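Local coordinates for DNA polymerase beta (Leishmania infantum, PDB 4P4O), which fills short gaps in DNA as a family X polymerase, adding deoxynucleotides to a primer end, and probably serves base excision repair, at a contact of chain A with DNA. Residues are numbered along the deposited sequence; one frame, centred on the assembly and turned at random.

Contact 1 and contact 2 lie about 13 Å apart, measured between the centres of their C-alpha atoms, and they share Lys243. Contact 1 holds chain B, the template, mainly through its phosphates; contact 2 holds the last two nucleotides of chain C, the primer. Strands 243-248 and 270-277 contribute to both, Lys243 and Arg275 in contact 1 and Lys243, Met245, Arg271 and Asp273 in contact 2. The palm strands thus meet both DNA strands at the minor groove, with thumb residues joining contact 1 and fingers residues contact 2. Lys74, the predicted lyase nucleophile, is remote, about 45 Å and 41 Å from the respective contact centres.

Contact 1: a contact of chain A with DNA. Residues 242-243, 275, 313, 337. With nucleotides of chain B.
Leu242, just before strand 243-248, and Lys243, its first residue, in the palm of this family X polymerase, turn their backbone N-H groups onto one phosphate oxygen of the template, OP1 of DC9. The Leu242 N sits 2.7 Å from that OP1, and the Lys243 N donates to the same atom, so the peptide backbone grips it twice. Packing is close one phosphate along. The phenol of Tyr313 meets the DA8 phosphate tip first, its OH donating to OP1 of DA8 at 2.5 Å, while CD1 of Leu242 rests against the same OP1 at 3.4 Å. Asn337 takes the other oxygen: its CG lies between the backbone N and the carbonyl carbon (chi1 65°), and ND2 reaches OP2 of DA8 at 2.9 Å. That bond is nearly straight, 162° at H, with OP2 close to the amide plane. CB of Asn337 also packs on C3' of DT7. The minor-groove side is looser and bridged by water. Arg275, its chain bent at chi2 and chi3, brings NH2 to 3.4 Å from C5' of DA8, with C4' of that sugar over one guanidinium face, offset toward its rim. In the guanidinium plane, NH1 pairs with water 2 almost linearly (175° at H), and this water touches O2 of DT7. Water 1 joins NZ of Lys243 to the same O2 and, at 2.8 Å, to O4' of DA8.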
loop_
_atom_site.group_PDB
_atom_site.type_symbol
_atom_site.label_atom_id
_atom_site.label_comp_id
_atom_site.label_asym_id
_atom_site.label_seq_id
_atom_site.Cartn_x
_atom_site.Cartn_y
_atom_site.Cartn_z
ATOM N N LEU A 242 -1.321 7.004 10.178
ATOM C CA LEU A 242 -0.759 7.261 8.853
ATOM C C LEU A 242 -1.458 6.475 7.749
ATOM O O LEU A 242 -1.541 6.927 6.595
ATOM C CB LEU A 242 0.741 6.907 8.828
ATOM C CG LEU A 242 1.706 7.841 9.571
ATOM C CD1 LEU A 242 3.123 7.257 9.615
ATOM C CD2 LEU A 242 1.711 9.241 8.940
ATOM N N LYS A 243 -1.932 5.286 8.110
ATOM C CA LYS A 243 -2.421 4.321 7.134
ATOM C C LYS A 243 -3.696 3.609 7.601
ATOM O O LYS A 243 -3.760 3.058 8.699
ATOM C CB LYS A 243 -1.335 3.278 6.823
ATOM C CG LYS A 243 -1.778 2.202 5.810
ATOM C CD LYS A 243 -0.684 1.161 5.585
ATOM C CE LYS A 243 -0.953 0.294 4.346
ATOM N NZ LYS A 243 0.022 -0.850 4.214
ATOM N N ARG A 275 -3.773 6.592 2.696
ATOM C CA ARG A 275 -2.511 7.067 3.276
ATOM C C ARG A 275 -2.533 8.584 3.502
ATOM O O ARG A 275 -2.785 9.350 2.579
ATOM C CB ARG A 275 -1.327 6.710 2.380
ATOM C CG ARG A 275 -1.042 5.197 2.251
ATOM C CD ARG A 275 -0.451 4.602 3.538
ATOM N NE ARG A 275 0.762 5.306 3.996
ATOM C CZ ARG A 275 2.005 4.841 3.856
ATOM N NH1 ARG A 275 2.204 3.669 3.264
ATOM N NH2 ARG A 275 3.050 5.546 4.303
ATOM N N TYR A 313 8.084 9.748 1.393
ATOM C CA TYR A 313 8.163 11.025 2.104
ATOM C C TYR A 313 9.084 12.047 1.442
ATOM O O TYR A 313 9.007 13.236 1.729
ATOM C CB TYR A 313 8.584 10.806 3.567
ATOM C CG TYR A 313 7.611 9.917 4.320
ATOM C CD1 TYR A 313 6.259 10.213 4.352
ATOM C CD2 TYR A 313 8.041 8.754 4.942
ATOM C CE1 TYR A 313 5.352 9.389 5.011
ATOM C CE2 TYR A 313 7.154 7.933 5.614
ATOM C CZ TYR A 313 5.811 8.259 5.649
ATOM O OH TYR A 313 4.936 7.443 6.318
ATOM N N ASN A 337 12.206 2.245 10.010
ATOM C CA ASN A 337 12.431 3.029 8.802
ATOM C C ASN A 337 13.722 3.824 8.930
ATOM O O ASN A 337 14.360 3.808 9.986
ATOM C CB ASN A 337 11.239 3.954 8.530
ATOM C CG ASN A 337 11.059 5.008 9.605
ATOM O OD1 ASN A 337 12.019 5.666 10.008
ATOM N ND2 ASN A 337 9.824 5.173 10.077
ATOM P P DT B 7 12.291 4.112 4.717
ATOM O OP1 DT B 7 12.413 5.582 4.883
ATOM O OP2 DT B 7 13.165 3.235 5.512
ATOM O "O5'" DT B 7 10.783 3.684 4.978
ATOM C "C5'" DT B 7 9.744 4.383 4.299
ATOM C "C4'" DT B 7 8.412 3.822 4.780
ATOM O "O4'" DT B 7 8.290 2.455 4.315
ATOM C "C3'" DT B 7 8.216 3.793 6.306
ATOM O "O3'" DT B 7 6.959 4.409 6.529
ATOM C "C2'" DT B 7 8.229 2.300 6.650
ATOM C "C1'" DT B 7 7.706 1.690 5.343
ATOM N N1 DT B 7 7.984 0.216 5.150
ATOM C C2 DT B 7 6.930 -0.614 4.825
ATOM O O2 DT B 7 5.794 -0.208 4.685
ATOM N N3 DT B 7 7.245 -1.945 4.682
ATOM C C4 DT B 7 8.508 -2.506 4.836
ATOM O O4 DT B 7 8.719 -3.709 4.690
ATOM C C5 DT B 7 9.569 -1.580 5.158
ATOM C C7 DT B 7 10.982 -2.088 5.337
ATOM C C6 DT B 7 9.258 -0.284 5.307
ATOM P P DA B 8 6.387 4.620 8.016
ATOM O OP1 DA B 8 5.999 6.042 8.156
ATOM O OP2 DA B 8 7.363 4.068 8.977
ATOM O "O5'" DA B 8 5.091 3.686 8.049
ATOM C "C5'" DA B 8 4.019 3.902 7.145
ATOM C "C4'" DA B 8 2.796 3.135 7.627
ATOM O "O4'" DA B 8 2.887 1.711 7.317
ATOM C "C3'" DA B 8 2.548 3.210 9.131
ATOM O "O3'" DA B 8 1.138 3.283 9.288
ATOM C "C2'" DA B 8 3.154 1.909 9.658
ATOM C "C1'" DA B 8 2.942 0.940 8.502
ATOM N N9 DA B 8 4.026 -0.031 8.345
ATOM C C8 DA B 8 5.374 0.210 8.287
ATOM N N7 DA B 8 6.111 -0.877 8.143
ATOM C C5 DA B 8 5.176 -1.903 8.099
ATOM C C6 DA B 8 5.292 -3.296 7.942
ATOM N N6 DA B 8 6.457 -3.942 7.812
ATOM N N1 DA B 8 4.146 -4.016 7.931
ATOM C C2 DA B 8 2.974 -3.391 8.065
ATOM N N3 DA B 8 2.738 -2.094 8.214
ATOM C C4 DA B 8 3.887 -1.399 8.218
ATOM P P DC B 9 0.473 3.494 10.741
ATOM O OP1 DC B 9 -0.679 4.408 10.582
ATOM O OP2 DC B 9 1.547 3.821 11.706
ATOM O "O5'" DC B 9 -0.044 2.028 11.112
ATOM C "C5'" DC B 9 -0.940 1.319 10.264
ATOM C "C4'" DC B 9 -1.377 -0.001 10.887
ATOM O "O4'" DC B 9 -0.331 -0.984 10.663
ATOM C "C3'" DC B 9 -1.671 -0.013 12.397
ATOM O "O3'" DC B 9 -2.808 -0.883 12.541
ATOM C "C2'" DC B 9 -0.354 -0.553 12.967
ATOM C "C1'" DC B 9 0.064 -1.573 11.895
ATOM N N1 DC B 9 1.544 -1.934 11.797
ATOM C C2 DC B 9 1.919 -3.290 11.745
ATOM O O2 DC B 9 1.049 -4.183 11.814
ATOM N N3 DC B 9 3.240 -3.597 11.641
ATOM C C4 DC B 9 4.162 -2.634 11.581
ATOM N N4 DC B 9 5.439 -3.037 11.489
ATOM C C5 DC B 9 3.809 -1.240 11.622
ATOM C C6 DC B 9 2.506 -0.950 11.732
HETATM O O HOH W 1 2.748 0.424 4.825
HETATM O O HOH W 2 5.132 2.371 2.845
#

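Contact 2: a contact of chain A with DNA. Residues 105, 140, 243, 245, 271, 273. With nucleotides of chain C.
With CG anti to the backbone N (chi1 179°) and the chain extended beyond it, Lys243 spans the minor groove and brings NZ to O4' of DT6, at the primer end, where it donates a 2.9 Å hydrogen bond. Arg271, by contrast, has a chain bent at chi2 (-85°) and chi3, which swings the guanidinium round to the DT6 phosphate. NH2 donates to OP1 of DT6 at 3.1 Å, nearly straight (171° at H) and in the guanidinium plane. The same end of the group holds Asp273: NH1 and NH2 both reach OD1, NH2 at 2.9 Å from the syn side and NH1 from above the carboxylate plane. The salt bridge ties Arg271 down while it holds the phosphate, and the double grip on OD1 should limit how the carboxylate turns; OD2 lies beside C5' and C4' of DT6. One nucleotide back, C5' of DA5 lies over the centre of the His105 imidazole, 3.7 Å from its centroid, in a CH-pi contact. Met245 rests SD on C2' of DA5 at 3.6 Å. Gln140 reaches O4' of DA5 through water 3, lying 3.1 Å from its NE2. DT6 is modelled without O3', so the attacking hydroxyl is not seen. By family homology Asp273 is the third catalytic carboxylate beside Asp196 and Asp198, the magnesium ligands, so the site holds the primer end beside the catalytic carboxylates.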
loop_
_atom_site.group_PDB
_atom_site.type_symbol
_atom_site.label_atom_id
_atom_site.label_comp_id
_atom_site.label_asym_id
_atom_site.label_seq_id
_atom_site.Cartn_x
_atom_site.Cartn_y
_atom_site.Cartn_z
ATOM N N HIS A 105 -6.036 -12.286 3.086
ATOM C CA HIS A 105 -5.469 -11.143 3.806
ATOM C C HIS A 105 -5.258 -11.447 5.294
ATOM O O HIS A 105 -6.207 -11.761 6.019
ATOM C CB HIS A 105 -6.401 -9.935 3.646
ATOM C CG HIS A 105 -5.859 -8.667 4.222
ATOM N ND1 HIS A 105 -5.747 -8.453 5.581
ATOM C CD2 HIS A 105 -5.424 -7.534 3.624
ATOM C CE1 HIS A 105 -5.250 -7.248 5.794
ATOM N NE2 HIS A 105 -5.048 -6.666 4.623
ATOM N N GLN A 140 -7.745 -8.768 12.039
ATOM C CA GLN A 140 -7.339 -8.559 10.651
ATOM C C GLN A 140 -7.601 -9.811 9.828
ATOM O O GLN A 140 -8.100 -9.731 8.714
ATOM C CB GLN A 140 -5.851 -8.176 10.564
ATOM C CG GLN A 140 -5.349 -7.914 9.139
ATOM C CD GLN A 140 -3.847 -7.615 9.097
ATOM O OE1 GLN A 140 -3.084 -8.124 9.918
ATOM N NE2 GLN A 140 -3.419 -6.804 8.129
ATOM N N LYS A 243 -1.932 5.286 8.110
ATOM C CA LYS A 243 -2.421 4.321 7.134
ATOM C C LYS A 243 -3.696 3.609 7.601
ATOM O O LYS A 243 -3.760 3.058 8.699
ATOM C CB LYS A 243 -1.335 3.278 6.823
ATOM C CG LYS A 243 -1.778 2.202 5.810
ATOM C CD LYS A 243 -0.684 1.161 5.585
ATOM C CE LYS A 243 -0.953 0.294 4.346
ATOM N NZ LYS A 243 0.022 -0.850 4.214
ATOM N N MET A 245 -6.357 0.554 6.362
ATOM C CA MET A 245 -6.672 -0.521 5.411
ATOM C C MET A 245 -8.008 -1.139 5.796
ATOM O O MET A 245 -8.174 -1.592 6.928
ATOM C CB MET A 245 -5.631 -1.643 5.442
ATOM C CG MET A 245 -4.211 -1.269 5.064
ATOM S SD MET A 245 -3.217 -2.780 4.874
ATOM C CE MET A 245 -3.213 -3.415 6.541
ATOM N N ARG A 271 -11.373 -3.527 -1.302
ATOM C CA ARG A 271 -10.238 -3.158 -0.475
ATOM C C ARG A 271 -9.905 -1.688 -0.726
ATOM O O ARG A 271 -9.703 -1.254 -1.871
ATOM C CB ARG A 271 -9.036 -4.082 -0.734
ATOM C CG ARG A 271 -9.167 -5.443 -0.021
ATOM C CD ARG A 271 -8.676 -5.366 1.431
ATOM N NE ARG A 271 -7.264 -4.989 1.440
ATOM C CZ ARG A 271 -6.798 -3.780 1.761
ATOM N NH1 ARG A 271 -7.628 -2.821 2.169
ATOM N NH2 ARG A 271 -5.488 -3.536 1.691
ATOM N N ASP A 273 -7.348 1.355 0.726
ATOM C CA ASP A 273 -6.235 1.875 1.525
ATOM C C ASP A 273 -6.242 3.395 1.479
ATOM O O ASP A 273 -6.375 4.000 0.411
ATOM C CB ASP A 273 -4.882 1.396 0.985
ATOM C CG ASP A 273 -4.644 -0.082 1.215
ATOM O OD1 ASP A 273 -5.345 -0.692 2.050
ATOM O OD2 ASP A 273 -3.748 -0.635 0.546
ATOM P P DA C 5 -0.608 -10.623 4.774
ATOM O OP1 DA C 5 -1.860 -11.097 4.162
ATOM O OP2 DA C 5 0.702 -11.126 4.315
ATOM O "O5'" DA C 5 -0.608 -9.024 4.653
ATOM C "C5'" DA C 5 -1.822 -8.313 4.749
ATOM C "C4'" DA C 5 -1.595 -6.812 4.689
ATOM O "O4'" DA C 5 -0.553 -6.434 5.613
ATOM C "C3'" DA C 5 -1.133 -6.241 3.353
ATOM O "O3'" DA C 5 -2.284 -5.981 2.585
ATOM C "C2'" DA C 5 -0.482 -4.918 3.786
ATOM C "C1'" DA C 5 0.164 -5.314 5.109
ATOM N N9 DA C 5 1.579 -5.678 4.982
ATOM C C8 DA C 5 2.082 -6.957 4.954
ATOM N N7 DA C 5 3.384 -6.994 4.832
ATOM C C5 DA C 5 3.773 -5.667 4.774
ATOM C C6 DA C 5 5.037 -5.043 4.650
ATOM N N6 DA C 5 6.192 -5.715 4.552
ATOM N N1 DA C 5 5.074 -3.689 4.638
ATOM C C2 DA C 5 3.919 -3.018 4.731
ATOM N N3 DA C 5 2.680 -3.494 4.850
ATOM C C4 DA C 5 2.667 -4.837 4.871
ATOM P P DT C 6 -2.181 -5.789 0.991
ATOM O OP1 DT C 6 -3.565 -5.645 0.470
ATOM O OP2 DT C 6 -1.325 -6.861 0.460
ATOM O "O5'" DT C 6 -1.398 -4.404 0.829
ATOM C "C5'" DT C 6 -1.923 -3.149 1.236
ATOM C "C4'" DT C 6 -0.900 -2.052 0.947
ATOM O "O4'" DT C 6 0.296 -2.277 1.737
ATOM C "C3'" DT C 6 -0.375 -2.004 -0.488
ATOM C "C2'" DT C 6 0.977 -1.315 -0.330
ATOM C "C1'" DT C 6 1.414 -1.732 1.080
ATOM N N1 DT C 6 2.501 -2.753 1.123
ATOM C C2 DT C 6 3.782 -2.265 1.188
ATOM O O2 DT C 6 4.031 -1.082 1.203
ATOM N N3 DT C 6 4.762 -3.211 1.248
ATOM C C4 DT C 6 4.588 -4.577 1.223
ATOM O O4 DT C 6 5.569 -5.314 1.262
ATOM C C5 DT C 6 3.220 -5.058 1.152
ATOM C C7 DT C 6 2.950 -6.551 1.135
ATOM C C6 DT C 6 2.240 -4.127 1.104
HETATM O O HOH W 3 -0.729 -5.290 8.658
#